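Enoyl-CoA hydratase/isomerase (Mycobacterium abscessus, PDB 3QXZ) probably hydrates or isomerises enoyl-CoA thioesters in fatty acid metabolism. Local coordinates at residues 107-111 / 112-116. Numbering follows the deposited sequence.
Sequences GHAIG and IGMTL
Ala109 and Met114 meet where the short strand 108-110 turns into the helix that begins at Ile112, and the axes of the two segments stand almost at right angles. Met114 sends CG anti to its backbone N (chi1 176°), then bends at chi2 and chi3, a path that brings the methyl CE against Ala109 CB, 4.0 Å away. Its CB rests 3.6 Å from Ala109 O. Tyr131, on the neighbouring strand 131-132, touches both side chains and extends this buried apolar patch.

The turn itself is held by backbone bonds. Gly113 N donates to Ile110 O at 2.9 Å, but the donor N lies above the carbonyl plane, 47° out of it, and the bond is bent (134° at the hydrogen). Gly111, the N-cap residue, has a positive phi and offers its O to Thr115 N at 2.9 Å in a nearly straight bond lying in the carbonyl plane, while Met114 N reaches the same oxygen only weakly. Thr115 also lays CG2 3.5 Å from Gly111 O, whereas its OG1 bonds to Asp143 OD1.

The other side of the strand is more open: the partly exposed Ile110 points away from the helix and touches Arg130 and Ala132 instead. Gly111-Ile112-Gly113 corresponds to the glycine-rich turn that starts this helix in crotonases. Ile112 N, 3.3 Å from Ile110 O at an angle too poor for a hydrogen bond, is probably one of the two backbone amides of the oxyanion hole, as in relatives; a bound 1,2-ethanediol about 4 Å from the Ile112 side chain is consistent with a pocket here.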
loop_
_atom_site.group_PDB
_atom_site.type_symbol
_atom_site.label_atom_id
_atom_site.label_comp_id
_atom_site.label_asym_id
_atom_site.label_seq_id
_atom_site.Cartn_x
_atom_site.Cartn_y
_atom_site.Cartn_z
ATOM N N GLY A 107 -7.553 14.781 18.375
ATOM C CA GLY A 107 -6.420 15.638 18.701
ATOM C C GLY A 107 -5.167 14.797 18.819
ATOM O O GLY A 107 -5.112 13.684 18.276
ATOM N N HIS A 108 -4.166 15.302 19.533
ATOM C CA HIS A 108 -2.825 14.693 19.551
ATOM C C HIS A 108 -2.856 13.204 19.753
ATOM O O HIS A 108 -3.545 12.701 20.646
ATOM C CB HIS A 108 -1.972 15.301 20.667
ATOM C CG HIS A 108 -1.998 16.794 20.694
ATOM N ND1 HIS A 108 -1.816 17.559 19.566
ATOM C CD2 HIS A 108 -2.191 17.664 21.716
ATOM C CE1 HIS A 108 -1.869 18.841 19.892
ATOM N NE2 HIS A 108 -2.101 18.928 21.190
ATOM N N ALA A 109 -2.093 12.509 18.913
ATOM C CA ALA A 109 -1.922 11.056 19.046
ATOM C C ALA A 109 -0.443 10.762 18.829
ATOM O O ALA A 109 0.063 10.878 17.713
ATOM C CB ALA A 109 -2.802 10.298 18.056
ATOM N N ILE A 110 0.242 10.424 19.916
ATOM C CA ILE A 110 1.709 10.330 19.920
ATOM C C ILE A 110 2.147 8.954 20.423
ATOM O O ILE A 110 1.598 8.451 21.410
ATOM C CB ILE A 110 2.336 11.429 20.843
ATOM C CG1 ILE A 110 1.882 12.845 20.431
ATOM C CG2 ILE A 110 3.860 11.301 20.916
ATOM C CD1 ILE A 110 2.391 13.296 19.129
ATOM N N GLY A 111 3.122 8.346 19.748
ATOM C CA GLY A 111 3.703 7.087 20.225
ATOM C C GLY A 111 2.669 5.982 20.220
ATOM O O GLY A 111 2.025 5.746 19.182
ATOM N N ILE A 112 2.492 5.298 21.349
ATOM C CA ILE A 112 1.474 4.256 21.424
ATOM C C ILE A 112 0.048 4.825 21.250
ATOM O O ILE A 112 -0.875 4.099 20.841
ATOM C CB ILE A 112 1.634 3.340 22.675
ATOM C CG1 ILE A 112 0.857 2.013 22.447
ATOM C CG2 ILE A 112 1.331 4.133 23.974
ATOM C CD1 ILE A 112 1.405 0.837 23.185
ATOM N N GLY A 113 -0.135 6.123 21.508
ATOM C CA GLY A 113 -1.416 6.756 21.169
ATOM C C GLY A 113 -1.722 6.636 19.682
ATOM O O GLY A 113 -2.872 6.379 19.290
ATOM N N MET A 114 -0.693 6.840 18.856
ATOM C CA MET A 114 -0.864 6.659 17.427
ATOM C C MET A 114 -0.858 5.179 17.019
ATOM O O MET A 114 -1.687 4.761 16.198
ATOM C CB MET A 114 0.197 7.431 16.647
ATOM C CG MET A 114 0.143 7.201 15.124
ATOM S SD MET A 114 -1.446 7.566 14.317
ATOM C CE MET A 114 -1.372 9.340 14.453
ATOM N N THR A 115 0.063 4.378 17.563
ATOM C CA THR A 115 0.128 2.981 17.085
ATOM C C THR A 115 -1.131 2.188 17.450
ATOM O O THR A 115 -1.558 1.363 16.649
ATOM C CB THR A 115 1.412 2.258 17.507
ATOM O OG1 THR A 115 1.399 2.125 18.930
ATOM C CG2 THR A 115 2.664 3.025 17.073
ATOM N N LEU A 116 -1.754 2.479 18.595
ATOM C CA LEU A 116 -3.067 1.884 18.890
ATOM C C LEU A 116 -4.164 2.396 17.958
ATOM O O LEU A 116 -5.084 1.641 17.608
ATOM C CB LEU A 116 -3.489 2.078 20.343
ATOM C CG LEU A 116 -2.648 1.250 21.283
ATOM C CD1 LEU A 116 -2.988 1.652 22.679
ATOM C CD2 LEU A 116 -2.815 -0.260 21.093
#